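Local coordinates for GGDEF and EAL domain-containing protein (Vibrio cholerae O1 str. 2010EL-1786, PDB 6PWK) that binds cyclic di-GMP in its EAL domain and probably acts as a receptor regulating large adhesins in biofilm formation, at residues Lys213-Glu218 against Thr386-Arg391; Asp334-Asn339 against Arg378-Leu383. One frame throughout, in Å; residues are numbered along the deposited sequence.

Contact 1. Residues Lys213-Glu218 against Thr386-Arg391; sequences KTFHRE and TTIASR. With MG (magnesium ion), chain E; C2E (9,9'-[(2R,3R,3aS,5S,7aR,9R,10R,10aS,12S,14aR)-3,5,10,12-tetrahydroxy-5,12-dioxidooctahydro-2H,7H-difuro[3,2-d:3',2'-j][1,3,7,9,2,8]tetraoxadiphosphacyclododecine-2,9-diyl]bis(2-amino-1,9-dihydro-6H-purin-6-one)), chain C.
Inside the barrel of the EAL domain, Phe215 and His216 of strand 214-225 face Thr386 and Ile388 of strand 386-389. The two strands are not paired: the axes of the segments 214-218 and 386-389 approach to 10.3 Å and differ in direction by 52°, so side chains rather than backbone bonds fill the gap. Ile388 reaches in with its terminal methyl, which divides itself between two rings, CD1 lying 3.9 Å from CD2 of Phe215 and 3.9 Å from CE1 of His216. The extended outer torsion of Ile388 (chi2 179°) carries CD1 that far. Beside it, the side chains of Phe215 and Thr386 approach from opposite directions, and CE1 of the ring sits 3.6 Å from Thr386 OG1, with CB and CG2 of the threonine close behind. The imidazole of His216 spends its polar atoms outside the pair, ND1 on His302 and NE2 on Lys355.

The same strands lead to the ligand. Glu218, by sequence the glutamate of the degenerate EAL signature, binds magnesium through OE2 at 2.3 Å, while Lys355 and Gln410 hold its OE1. Across from it, Arg391 NH1 makes a weak, bent bond to cyclic di-GMP O1P (2.7 Å, 122° at the hydrogen), and the ribose oxygen O4' lies over one guanidinium face. Chemistry thus changes along the barrel: apolar contact at the end where strand 386-389 begins, and at its other end metal and cationic groups, which would both offset the phosphate's charge.

Contact 2. Residues Asp334-Asn339 against Arg378-Leu383; sequences DNYGRN and RTAHNL. With MG (magnesium ion), chain E; C2E (9,9'-[(2R,3R,3aS,5S,7aR,9R,10R,10aS,12S,14aR)-3,5,10,12-tetrahydroxy-5,12-dioxidooctahydro-2H,7H-difuro[3,2-d:3',2'-j][1,3,7,9,2,8]tetraoxadiphosphacyclododecine-2,9-diyl]bis(2-amino-1,9-dihydro-6H-purin-6-one)), chain C.
Tyr336 meets Thr379 and Ala380 of helix 367-382 by loose van der Waals contact. The phenol is reached end-on: its OH lies 4.4 Å from CB of Ala380 and 4.5 Å from CB of Thr379, and only 70 Å² is buried in all. With CG anti to the backbone N (chi1 177°), the ring extends from the strand 330-336 toward the helix, bridging backbones whose nearest CA atoms, Tyr336 and Ala380, are 10.2 Å apart.

One hydrogen bond ties the buried Tyr336 to the helix, from its hydroxyl to the carbonyl of Ile376, one turn before Ala380; another, Thr379 OG1 to Ser375 O, stays within the helix, so both hydroxyls have partners. On the other side, a type II turn runs from Asn335 to Arg338, closed by Arg338 N to Asn335 O at 3.2 Å, with Gly337 at its third position, where phi is 97°. Glu307 receives the backbone N-H groups of Gly337 and Asn339, one on each carboxylate oxygen. Arg338 folds back so that the centre of one guanidinium face lies over Asn335 CG, while its NE pairs with Asp357.

Metal coordination belongs to Asp334, whose carboxylate chelates magnesium with OD1 at 2.4 Å and OD2 at 2.3 Å. The cyclic di-GMP oxygen O2P shares the ion and lies 3.0 Å from OD2. By sequence this turn matches the DDFGTG loop of EAL phosphodiesterases in a diverged form. Within three residues, Asp334 to Tyr336, the chain therefore passes from a chelated cation to a phenol anchored on a helix carbonyl, linking the loop of the metal site to the outer helical layer.

Both contacts belong to the EAL barrel and meet at strand 386-389, which follows helix 367-382 in the chain, but they lie on opposite faces of the sheet. Contact 1, partly buried, packs Ile388, Thr386 and two rings between unpaired strands on the inner side; contact 2 is smaller (70 against 152 Å²) but more buried, and packs the outside of the barrel against a helix. Thr387 joins them, its CG2 lying 3.6 Å from CB of Ala380. Their polar ends converge on one magnesium ion, for which the two contacts together supply three of the six ligands; Asn272, Glu304 and the ligand oxygen O2P complete the set.

Contact 1. Residues Lys213-Glu218 against Thr386-Arg391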
ATOM      1  N   LYS A 213       1.308 -18.926 -39.620  1.00 94.93           N
ATOM      2  CA  LYS A 213       2.261 -17.955 -39.100  1.00 94.05           C
ATOM      3  C   LYS A 213       2.195 -17.925 -37.578  1.00 86.77           C
ATOM      4  O   LYS A 213       1.122 -17.742 -36.996  1.00 78.08           O
ATOM      5  CB  LYS A 213       1.971 -16.570 -39.680  1.00101.49           C
ATOM      6  CG  LYS A 213       2.693 -15.411 -38.996  1.00109.53           C
ATOM      7  CD  LYS A 213       1.762 -14.653 -38.053  1.00108.73           C
ATOM      8  CE  LYS A 213       2.382 -13.344 -37.583  1.00 99.77           C
ATOM      9  NZ  LYS A 213       3.683 -13.547 -36.889  1.00 93.00           N
ATOM     10  N   THR A 214       3.346 -18.104 -36.933  1.00 87.69           N
ATOM     11  CA  THR A 214       3.423 -18.131 -35.476  1.00 79.99           C
ATOM     12  C   THR A 214       3.603 -16.704 -34.963  1.00 79.89           C
ATOM     13  O   THR A 214       4.631 -16.067 -35.212  1.00 82.00           O
ATOM     14  CB  THR A 214       4.555 -19.046 -35.009  1.00 79.57           C
ATOM     15  OG1 THR A 214       4.854 -18.788 -33.631  1.00 80.14           O
ATOM     16  CG2 THR A 214       5.808 -18.851 -35.859  1.00 90.00           C
ATOM     17  N   PHE A 215       2.587 -16.198 -34.259  1.00 74.25           N
ATOM     18  CA  PHE A 215       2.676 -14.865 -33.670  1.00 72.66           C
ATOM     19  C   PHE A 215       3.718 -14.835 -32.557  1.00 74.60           C
ATOM     20  O   PHE A 215       4.668 -14.045 -32.598  1.00 75.63           O
ATOM     21  CB  PHE A 215       1.301 -14.438 -33.146  1.00 68.33           C
ATOM     22  CG  PHE A 215       1.238 -13.004 -32.703  1.00 64.24           C
ATOM     23  CD1 PHE A 215       0.959 -11.996 -33.611  1.00 63.98           C
ATOM     24  CD2 PHE A 215       1.448 -12.665 -31.377  1.00 58.78           C
ATOM     25  CE1 PHE A 215       0.898 -10.676 -33.208  1.00 64.34           C
ATOM     26  CE2 PHE A 215       1.388 -11.346 -30.966  1.00 61.72           C
ATOM     27  CZ  PHE A 215       1.112 -10.351 -31.883  1.00 61.27           C
ATOM     28  N   HIS A 216       3.552 -15.694 -31.555  1.00 63.75           N
ATOM     29  CA  HIS A 216       4.557 -15.876 -30.518  1.00 61.18           C
ATOM     30  C   HIS A 216       4.320 -17.225 -29.854  1.00 58.54           C
ATOM     31  O   HIS A 216       3.342 -17.918 -30.142  1.00 58.67           O
ATOM     32  CB  HIS A 216       4.536 -14.732 -29.492  1.00 55.39           C
ATOM     33  CG  HIS A 216       3.251 -14.605 -28.728  1.00 58.40           C
ATOM     34  ND1 HIS A 216       2.722 -13.384 -28.368  1.00 59.70           N
ATOM     35  CD2 HIS A 216       2.404 -15.539 -28.232  1.00 56.38           C
ATOM     36  CE1 HIS A 216       1.598 -13.571 -27.698  1.00 58.92           C
ATOM     37  NE2 HIS A 216       1.383 -14.871 -27.600  1.00 54.05           N
ATOM     38  N   ARG A 217       5.231 -17.586 -28.956  1.00 56.93           N
ATOM     39  CA  ARG A 217       5.086 -18.759 -28.103  1.00 51.50           C
ATOM     40  C   ARG A 217       4.985 -18.295 -26.658  1.00 57.15           C
ATOM     41  O   ARG A 217       5.926 -17.691 -26.133  1.00 56.84           O
ATOM     42  CB  ARG A 217       6.259 -19.724 -28.278  1.00 57.67           C
ATOM     43  CG  ARG A 217       6.104 -20.694 -29.434  1.00 68.28           C
ATOM     44  CD  ARG A 217       7.324 -21.587 -29.565  1.00 72.21           C
ATOM     45  NE  ARG A 217       8.032 -21.337 -30.815  1.00 89.69           N
ATOM     46  CZ  ARG A 217       7.742 -21.932 -31.967  1.00100.96           C
ATOM     47  NH1 ARG A 217       6.757 -22.819 -32.027  1.00109.41           N
ATOM     48  NH2 ARG A 217       8.435 -21.641 -33.059  1.00 94.51           N
ATOM     49  N   GLU A 218       3.849 -18.570 -26.023  1.00 53.97           N
ATOM     50  CA  GLU A 218       3.665 -18.217 -24.624  1.00 49.83           C
ATOM     51  C   GLU A 218       4.409 -19.199 -23.729  1.00 56.33           C
ATOM     52  O   GLU A 218       4.390 -20.411 -23.962  1.00 62.95           O
ATOM     53  CB  GLU A 218       2.181 -18.197 -24.259  1.00 42.84           C
ATOM     54  CG  GLU A 218       1.911 -17.791 -22.819  1.00 44.73           C
ATOM     55  CD  GLU A 218       0.437 -17.604 -22.528  1.00 60.46           C
ATOM     56  OE1 GLU A 218      -0.391 -17.904 -23.415  1.00 63.26           O
ATOM     57  OE2 GLU A 218       0.103 -17.155 -21.411  1.00 59.81           O
ATOM     58  N   THR A 386      -3.748  -7.019 -32.786  1.00 83.02           N
ATOM     59  CA  THR A 386      -3.953  -8.432 -33.067  1.00 83.66           C
ATOM     60  C   THR A 386      -4.782  -9.076 -31.962  1.00 83.52           C
ATOM     61  O   THR A 386      -4.506  -8.887 -30.775  1.00 90.14           O
ATOM     62  CB  THR A 386      -2.606  -9.141 -33.199  1.00 80.11           C
ATOM     63  OG1 THR A 386      -1.819  -8.498 -34.209  1.00 83.77           O
ATOM     64  CG2 THR A 386      -2.802 -10.600 -33.568  1.00 74.56           C
ATOM     65  N   THR A 387      -5.804  -9.834 -32.351  1.00 75.81           N
ATOM     66  CA  THR A 387      -6.620 -10.580 -31.405  1.00 73.49           C
ATOM     67  C   THR A 387      -6.198 -12.042 -31.401  1.00 66.64           C
ATOM     68  O   THR A 387      -5.948 -12.631 -32.457  1.00 67.82           O
ATOM     69  CB  THR A 387      -8.108 -10.477 -31.746  1.00 78.78           C
ATOM     70  OG1 THR A 387      -8.349 -11.075 -33.025  1.00 91.29           O
ATOM     71  CG2 THR A 387      -8.546  -9.023 -31.774  1.00 76.70           C
ATOM     72  N   ILE A 388      -6.122 -12.622 -30.207  1.00 62.44           N
ATOM     73  CA  ILE A 388      -5.687 -14.001 -30.024  1.00 63.13           C
ATOM     74  C   ILE A 388      -6.737 -14.725 -29.195  1.00 64.90           C
ATOM     75  O   ILE A 388      -7.034 -14.313 -28.067  1.00 54.40           O
ATOM     76  CB  ILE A 388      -4.311 -14.085 -29.342  1.00 66.71           C
ATOM     77  CG1 ILE A 388      -3.267 -13.293 -30.135  1.00 62.40           C
ATOM     78  CG2 ILE A 388      -3.889 -15.537 -29.169  1.00 52.34           C
ATOM     79  CD1 ILE A 388      -1.885 -13.309 -29.518  1.00 64.02           C
ATOM     80  N   ALA A 389      -7.301 -15.794 -29.751  1.00 61.99           N
ATOM     81  CA  ALA A 389      -8.182 -16.662 -28.985  1.00 55.56           C
ATOM     82  C   ALA A 389      -7.355 -17.574 -28.089  1.00 57.04           C
ATOM     83  O   ALA A 389      -6.255 -17.999 -28.448  1.00 58.37           O
ATOM     84  CB  ALA A 389      -9.068 -17.492 -29.911  1.00 59.10           C
ATOM     85  N   SER A 390      -7.898 -17.877 -26.913  1.00 58.32           N
ATOM     86  CA  SER A 390      -7.135 -18.519 -25.853  1.00 59.03           C
ATOM     87  C   SER A 390      -7.773 -19.839 -25.445  1.00 57.30           C
ATOM     88  O   SER A 390      -8.999 -19.939 -25.323  1.00 56.39           O
ATOM     89  CB  SER A 390      -7.023 -17.597 -24.629  1.00 55.88           C
ATOM     90  OG  SER A 390      -6.306 -18.217 -23.576  1.00 62.51           O
ATOM     91  N   ARG A 391      -6.921 -20.846 -25.236  1.00 61.01           N
ATOM     92  CA  ARG A 391      -7.319 -22.139 -24.676  1.00 65.58           C
ATOM     93  C   ARG A 391      -8.376 -22.830 -25.541  1.00 69.23           C
ATOM     94  O   ARG A 391      -9.388 -23.332 -25.050  1.00 74.35           O
ATOM     95  CB  ARG A 391      -7.788 -21.979 -23.226  1.00 67.08           C
ATOM     96  CG  ARG A 391      -6.629 -22.040 -22.236  1.00 72.63           C
ATOM     97  CD  ARG A 391      -6.689 -21.006 -21.121  1.00 63.91           C
ATOM     98  NE  ARG A 391      -7.376 -21.500 -19.932  1.00 57.74           N
ATOM     99  CZ  ARG A 391      -7.094 -21.110 -18.693  1.00 57.18           C
ATOM    100  NH1 ARG A 391      -6.131 -20.225 -18.477  1.00 52.04           N
ATOM    101  NH2 ARG A 391      -7.768 -21.611 -17.668  1.00 70.26           N
TER
HETATM  102 MG    MG E 703      -1.336 -15.648 -20.440  1.00 45.01          MG
HETATM  103  P1  C2E C 701      -2.793 -18.363 -18.605  1.00 81.95           P
HETATM  104  O2P C2E C 701      -2.220 -17.058 -19.086  1.00 58.71           O
HETATM  105  O1P C2E C 701      -4.235 -18.333 -19.028  1.00 47.07           O
HETATM  106  O5' C2E C 701      -2.152 -19.640 -19.403  1.00 75.93           O
HETATM  107  C5' C2E C 701      -3.022 -20.541 -20.004  1.00 56.10           C
HETATM  108  C4' C2E C 701      -3.204 -21.717 -19.005  1.00 61.16           C
HETATM  109  O4' C2E C 701      -4.093 -22.557 -19.449  1.00 62.54           O
HETATM  110  C3' C2E C 701      -1.921 -22.562 -18.909  1.00 57.48           C
HETATM  111  O3' C2E C 701      -2.052 -23.343 -17.822  1.00 55.52           O
HETATM  112  C2' C2E C 701      -2.070 -23.446 -20.156  1.00 54.65           C
HETATM  113  O2' C2E C 701      -1.169 -24.629 -20.057  1.00 46.82           O
HETATM  114  C1' C2E C 701      -3.294 -23.856 -19.976  1.00 59.59           C
HETATM  115  N9  C2E C 701      -4.088 -24.336 -21.078  1.00 66.00           N
HETATM  116  C8  C2E C 701      -3.334 -23.879 -22.107  1.00 64.72           C
HETATM  117  N7  C2E C 701      -3.968 -24.249 -23.249  1.00 60.04           N
HETATM  118  C5  C2E C 701      -5.080 -24.901 -22.929  1.00 61.91           C
HETATM  119  C6  C2E C 701      -6.213 -25.554 -23.740  1.00 68.29           C
HETATM  120  O6  C2E C 701      -6.212 -25.554 -24.925  1.00 76.06           O
HETATM  121  N1  C2E C 701      -7.300 -26.188 -23.059  1.00 64.73           N
HETATM  122  C2  C2E C 701      -7.366 -26.228 -21.620  1.00 68.89           C
HETATM  123  N2  C2E C 701      -8.451 -26.858 -20.874  1.00 69.33           N
HETATM  124  N3  C2E C 701      -6.282 -25.597 -20.886  1.00 70.28           N
HETATM  125  C4  C2E C 701      -5.147 -24.939 -21.582  1.00 64.85           C
HETATM  126  P11 C2E C 701      -0.744 -23.256 -16.806  1.00 64.06           P
HETATM  127  O21 C2E C 701       0.567 -23.816 -17.292  1.00 63.23           O
HETATM  128  O11 C2E C 701      -1.101 -24.076 -15.593  1.00 49.51           O
HETATM  129  O5A C2E C 701      -0.756 -21.658 -16.392  1.00 66.63           O
HETATM  130  C5A C2E C 701      -1.796 -21.343 -15.508  1.00 54.78           C
HETATM  131  C4A C2E C 701      -1.690 -19.932 -15.090  1.00 57.33           C
HETATM  132  O4A C2E C 701      -0.628 -19.776 -14.346  1.00 61.56           O
HETATM  133  C3A C2E C 701      -1.505 -18.931 -16.432  1.00 65.50           C
HETATM  134  O3A C2E C 701      -2.851 -18.511 -16.956  1.00 73.53           O
HETATM  135  C2A C2E C 701      -0.881 -17.955 -16.035  1.00 59.71           C
HETATM  136  O2A C2E C 701      -1.831 -16.900 -15.530  1.00 56.78           O
HETATM  137  C1A C2E C 701       0.057 -18.519 -14.833  1.00 54.76           C
HETATM  138  N91 C2E C 701       1.268 -18.768 -15.273  1.00 48.05           N
HETATM  139  C81 C2E C 701       1.734 -19.833 -15.943  1.00 47.10           C
HETATM  140  N71 C2E C 701       3.043 -19.602 -16.158  1.00 39.76           N
HETATM  141  C51 C2E C 701       3.358 -18.423 -15.629  1.00 43.49           C
HETATM  142  C61 C2E C 701       4.668 -17.647 -15.564  1.00 45.00           C
HETATM  143  O61 C2E C 701       5.629 -18.121 -16.056  1.00 38.48           O
HETATM  144  N11 C2E C 701       4.736 -16.370 -14.922  1.00 53.92           N
HETATM  145  C21 C2E C 701       3.558 -15.804 -14.326  1.00 45.00           C
HETATM  146  N21 C2E C 701       3.631 -14.505 -13.673  1.00 58.25           N
HETATM  147  N31 C2E C 701       2.305 -16.556 -14.397  1.00 52.53           N
HETATM  148  C41 C2E C 701       2.244 -17.889 -15.069  1.00 44.20           C

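Contact 2. Residues Asp334-Asn339 against Arg378-Leu383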
ATOM      1  N   ASP A 334      -3.909 -10.205 -21.278  1.00 68.50           N
ATOM      2  CA  ASP A 334      -4.063 -11.641 -21.074  1.00 73.01           C
ATOM      3  C   ASP A 334      -5.514 -12.072 -20.874  1.00 79.13           C
ATOM      4  O   ASP A 334      -5.977 -13.006 -21.536  1.00 93.88           O
ATOM      5  CB  ASP A 334      -3.211 -12.088 -19.879  1.00 69.49           C
ATOM      6  CG  ASP A 334      -2.834 -13.557 -19.947  1.00 73.85           C
ATOM      7  OD1 ASP A 334      -3.263 -14.245 -20.897  1.00 74.27           O
ATOM      8  OD2 ASP A 334      -2.102 -14.025 -19.048  1.00 78.51           O
ATOM      9  N   ASN A 335      -6.240 -11.432 -19.958  1.00 66.06           N
ATOM     10  CA  ASN A 335      -7.641 -11.759 -19.700  1.00 65.60           C
ATOM     11  C   ASN A 335      -8.584 -10.825 -20.443  1.00 69.21           C
ATOM     12  O   ASN A 335      -9.576 -10.350 -19.880  1.00 70.10           O
ATOM     13  CB  ASN A 335      -7.930 -11.728 -18.202  1.00 70.95           C
ATOM     14  CG  ASN A 335      -7.355 -12.922 -17.473  1.00 75.66           C
ATOM     15  OD1 ASN A 335      -7.195 -13.997 -18.051  1.00 82.80           O
ATOM     16  ND2 ASN A 335      -7.041 -12.743 -16.194  1.00 78.39           N
ATOM     17  N   TYR A 336      -8.299 -10.560 -21.717  1.00 66.97           N
ATOM     18  CA  TYR A 336      -9.044  -9.560 -22.468  1.00 69.77           C
ATOM     19  C   TYR A 336     -10.519  -9.926 -22.569  1.00 73.33           C
ATOM     20  O   TYR A 336     -10.873 -11.037 -22.973  1.00 73.16           O
ATOM     21  CB  TYR A 336      -8.447  -9.405 -23.865  1.00 67.33           C
ATOM     22  CG  TYR A 336      -9.207  -8.432 -24.727  1.00 74.09           C
ATOM     23  CD1 TYR A 336      -9.363  -7.115 -24.329  1.00 74.10           C
ATOM     24  CD2 TYR A 336      -9.768  -8.826 -25.933  1.00 89.46           C
ATOM     25  CE1 TYR A 336     -10.057  -6.221 -25.102  1.00 80.49           C
ATOM     26  CE2 TYR A 336     -10.466  -7.929 -26.721  1.00 92.47           C
ATOM     27  CZ  TYR A 336     -10.604  -6.624 -26.298  1.00 86.27           C
ATOM     28  OH  TYR A 336     -11.293  -5.713 -27.066  1.00 80.00           O
ATOM     29  N   GLY A 337     -11.379  -8.978 -22.200  1.00 66.67           N
ATOM     30  CA  GLY A 337     -12.809  -9.151 -22.285  1.00 66.41           C
ATOM     31  C   GLY A 337     -13.486  -9.568 -20.998  1.00 65.52           C
ATOM     32  O   GLY A 337     -14.721  -9.585 -20.948  1.00 67.72           O
ATOM     33  N   ARG A 338     -12.721  -9.906 -19.956  1.00 73.96           N
ATOM     34  CA  ARG A 338     -13.344 -10.334 -18.708  1.00 74.24           C
ATOM     35  C   ARG A 338     -14.006  -9.163 -17.995  1.00 79.77           C
ATOM     36  O   ARG A 338     -15.053  -9.327 -17.360  1.00 81.63           O
ATOM     37  CB  ARG A 338     -12.310 -11.005 -17.805  1.00 66.31           C
ATOM     38  CG  ARG A 338     -12.910 -11.668 -16.577  1.00 64.02           C
ATOM     39  CD  ARG A 338     -11.855 -12.393 -15.759  1.00 66.53           C
ATOM     40  NE  ARG A 338     -11.370 -13.600 -16.419  1.00 64.17           N
ATOM     41  CZ  ARG A 338     -10.436 -14.400 -15.913  1.00 78.09           C
ATOM     42  NH1 ARG A 338      -9.884 -14.117 -14.741  1.00 81.53           N
ATOM     43  NH2 ARG A 338     -10.052 -15.480 -16.579  1.00 85.77           N
ATOM     44  N   ASN A 339     -13.416  -7.975 -18.095  1.00 87.68           N
ATOM     45  CA  ASN A 339     -14.011  -6.765 -17.535  1.00 97.80           C
ATOM     46  C   ASN A 339     -14.648  -5.944 -18.655  1.00 99.56           C
ATOM     47  O   ASN A 339     -14.236  -4.828 -18.975  1.00 95.61           O
ATOM     48  CB  ASN A 339     -12.962  -5.965 -16.768  1.00 99.17           C
ATOM     49  CG  ASN A 339     -12.390  -6.733 -15.591  1.00 96.39           C
ATOM     50  OD1 ASN A 339     -11.181  -6.954 -15.505  1.00 93.15           O
ATOM     51  ND2 ASN A 339     -13.259  -7.145 -14.676  1.00 97.80           N
ATOM     52  N   ARG A 378     -13.920  -6.242 -32.831  1.00114.16           N
ATOM     53  CA  ARG A 378     -13.811  -5.102 -33.736  1.00109.91           C
ATOM     54  C   ARG A 378     -12.950  -4.003 -33.131  1.00103.12           C
ATOM     55  O   ARG A 378     -12.088  -3.430 -33.809  1.00106.91           O
ATOM     56  CB  ARG A 378     -15.202  -4.557 -34.067  1.00111.61           C
ATOM     57  CG  ARG A 378     -15.845  -5.128 -35.317  1.00108.41           C
ATOM     58  CD  ARG A 378     -16.899  -4.162 -35.842  1.00110.88           C
ATOM     59  NE  ARG A 378     -17.699  -4.724 -36.925  1.00113.85           N
ATOM     60  CZ  ARG A 378     -18.894  -5.279 -36.756  1.00116.56           C
ATOM     61  NH1 ARG A 378     -19.429  -5.346 -35.544  1.00115.76           N
ATOM     62  NH2 ARG A 378     -19.558  -5.763 -37.797  1.00121.08           N
ATOM     63  N   THR A 379     -13.176  -3.694 -31.851  1.00 94.88           N
ATOM     64  CA  THR A 379     -12.462  -2.600 -31.196  1.00 89.30           C
ATOM     65  C   THR A 379     -10.952  -2.771 -31.301  1.00 86.60           C
ATOM     66  O   THR A 379     -10.225  -1.804 -31.558  1.00 87.86           O
ATOM     67  CB  THR A 379     -12.892  -2.507 -29.730  1.00 81.02           C
ATOM     68  OG1 THR A 379     -14.274  -2.137 -29.658  1.00 76.21           O
ATOM     69  CG2 THR A 379     -12.057  -1.478 -28.984  1.00 76.32           C
ATOM     70  N   ALA A 380     -10.462  -3.998 -31.124  1.00 75.13           N
ATOM     71  CA  ALA A 380      -9.026  -4.236 -31.212  1.00 75.51           C
ATOM     72  C   ALA A 380      -8.536  -4.117 -32.651  1.00 91.93           C
ATOM     73  O   ALA A 380      -7.529  -3.450 -32.922  1.00 93.63           O
ATOM     74  CB  ALA A 380      -8.685  -5.607 -30.632  1.00 64.20           C
ATOM     75  N   HIS A 381      -9.239  -4.752 -33.592  1.00101.90           N
ATOM     76  CA  HIS A 381      -8.795  -4.733 -34.983  1.00112.69           C
ATOM     77  C   HIS A 381      -8.911  -3.341 -35.590  1.00105.75           C
ATOM     78  O   HIS A 381      -8.057  -2.936 -36.385  1.00102.19           O
ATOM     79  CB  HIS A 381      -9.594  -5.740 -35.805  1.00129.49           C
ATOM     80  CG  HIS A 381      -9.264  -7.165 -35.494  1.00144.01           C
ATOM     81  ND1 HIS A 381     -10.229  -8.105 -35.203  1.00148.56           N
ATOM     82  CD2 HIS A 381      -8.076  -7.812 -35.430  1.00147.79           C
ATOM     83  CE1 HIS A 381      -9.650  -9.268 -34.971  1.00148.84           C
ATOM     84  NE2 HIS A 381      -8.345  -9.119 -35.103  1.00147.20           N
ATOM     85  N   ASN A 382      -9.965  -2.599 -35.236  1.00102.97           N
ATOM     86  CA  ASN A 382     -10.099  -1.233 -35.734  1.00108.93           C
ATOM     87  C   ASN A 382      -8.916  -0.373 -35.313  1.00100.37           C
ATOM     88  O   ASN A 382      -8.525   0.547 -36.042  1.00107.70           O
ATOM     89  CB  ASN A 382     -11.408  -0.613 -35.242  1.00121.00           C
ATOM     90  CG  ASN A 382     -12.629  -1.242 -35.885  1.00137.22           C
ATOM     91  OD1 ASN A 382     -12.542  -1.846 -36.956  1.00146.62           O
ATOM     92  ND2 ASN A 382     -13.781  -1.096 -35.237  1.00140.15           N
ATOM     93  N   LEU A 383      -8.336  -0.654 -34.149  1.00 93.74           N
ATOM     94  CA  LEU A 383      -7.125   0.012 -33.693  1.00 88.27           C
ATOM     95  C   LEU A 383      -5.857  -0.664 -34.198  1.00 87.56           C
ATOM     96  O   LEU A 383      -4.759  -0.247 -33.814  1.00 91.94           O
ATOM     97  CB  LEU A 383      -7.104   0.072 -32.162  1.00 86.73           C
ATOM     98  CG  LEU A 383      -8.031   1.108 -31.525  1.00 82.44           C
ATOM     99  CD1 LEU A 383      -8.391   0.707 -30.106  1.00 77.38           C
ATOM    100  CD2 LEU A 383      -7.373   2.476 -31.542  1.00 81.76           C
TER
HETATM  101 MG    MG E 703      -1.336 -15.648 -20.440  1.00 45.01          MG
HETATM  102  P1  C2E C 701      -2.793 -18.363 -18.605  1.00 81.95           P
HETATM  103  O2P C2E C 701      -2.220 -17.058 -19.086  1.00 58.71           O
HETATM  104  O1P C2E C 701      -4.235 -18.333 -19.028  1.00 47.07           O
HETATM  105  O5' C2E C 701      -2.152 -19.640 -19.403  1.00 75.93           O
HETATM  106  C5' C2E C 701      -3.022 -20.541 -20.004  1.00 56.10           C
HETATM  107  C4' C2E C 701      -3.204 -21.717 -19.005  1.00 61.16           C
HETATM  108  O4' C2E C 701      -4.093 -22.557 -19.449  1.00 62.54           O
HETATM  109  C3' C2E C 701      -1.921 -22.562 -18.909  1.00 57.48           C
HETATM  110  O3' C2E C 701      -2.052 -23.343 -17.822  1.00 55.52           O
HETATM  111  C2' C2E C 701      -2.070 -23.446 -20.156  1.00 54.65           C
HETATM  112  O2' C2E C 701      -1.169 -24.629 -20.057  1.00 46.82           O
HETATM  113  C1' C2E C 701      -3.294 -23.856 -19.976  1.00 59.59           C
HETATM  114  N9  C2E C 701      -4.088 -24.336 -21.078  1.00 66.00           N
HETATM  115  C8  C2E C 701      -3.334 -23.879 -22.107  1.00 64.72           C
HETATM  116  N7  C2E C 701      -3.968 -24.249 -23.249  1.00 60.04           N
HETATM  117  C5  C2E C 701      -5.080 -24.901 -22.929  1.00 61.91           C
HETATM  118  C6  C2E C 701      -6.213 -25.554 -23.740  1.00 68.29           C
HETATM  119  O6  C2E C 701      -6.212 -25.554 -24.925  1.00 76.06           O
HETATM  120  N1  C2E C 701      -7.300 -26.188 -23.059  1.00 64.73           N
HETATM  121  C2  C2E C 701      -7.366 -26.228 -21.620  1.00 68.89           C
HETATM  122  N2  C2E C 701      -8.451 -26.858 -20.874  1.00 69.33           N
HETATM  123  N3  C2E C 701      -6.282 -25.597 -20.886  1.00 70.28           N
HETATM  124  C4  C2E C 701      -5.147 -24.939 -21.582  1.00 64.85           C
HETATM  125  P11 C2E C 701      -0.744 -23.256 -16.806  1.00 64.06           P
HETATM  126  O21 C2E C 701       0.567 -23.816 -17.292  1.00 63.23           O
HETATM  127  O11 C2E C 701      -1.101 -24.076 -15.593  1.00 49.51           O
HETATM  128  O5A C2E C 701      -0.756 -21.658 -16.392  1.00 66.63           O
HETATM  129  C5A C2E C 701      -1.796 -21.343 -15.508  1.00 54.78           C
HETATM  130  C4A C2E C 701      -1.690 -19.932 -15.090  1.00 57.33           C
HETATM  131  O4A C2E C 701      -0.628 -19.776 -14.346  1.00 61.56           O
HETATM  132  C3A C2E C 701      -1.505 -18.931 -16.432  1.00 65.50           C
HETATM  133  O3A C2E C 701      -2.851 -18.511 -16.956  1.00 73.53           O
HETATM  134  C2A C2E C 701      -0.881 -17.955 -16.035  1.00 59.71           C
HETATM  135  O2A C2E C 701      -1.831 -16.900 -15.530  1.00 56.78           O
HETATM  136  C1A C2E C 701       0.057 -18.519 -14.833  1.00 54.76           C
HETATM  137  N91 C2E C 701       1.268 -18.768 -15.273  1.00 48.05           N
HETATM  138  C81 C2E C 701       1.734 -19.833 -15.943  1.00 47.10           C
HETATM  139  N71 C2E C 701       3.043 -19.602 -16.158  1.00 39.76           N
HETATM  140  C51 C2E C 701       3.358 -18.423 -15.629  1.00 43.49           C
HETATM  141  C61 C2E C 701       4.668 -17.647 -15.564  1.00 45.00           C
HETATM  142  O61 C2E C 701       5.629 -18.121 -16.056  1.00 38.48           O
HETATM  143  N11 C2E C 701       4.736 -16.370 -14.922  1.00 53.92           N
HETATM  144  C21 C2E C 701       3.558 -15.804 -14.326  1.00 45.00           C
HETATM  145  N21 C2E C 701       3.631 -14.505 -13.673  1.00 58.25           N
HETATM  146  N31 C2E C 701       2.305 -16.556 -14.397  1.00 52.53           N
HETATM  147  C41 C2E C 701       2.244 -17.889 -15.069  1.00 44.20           C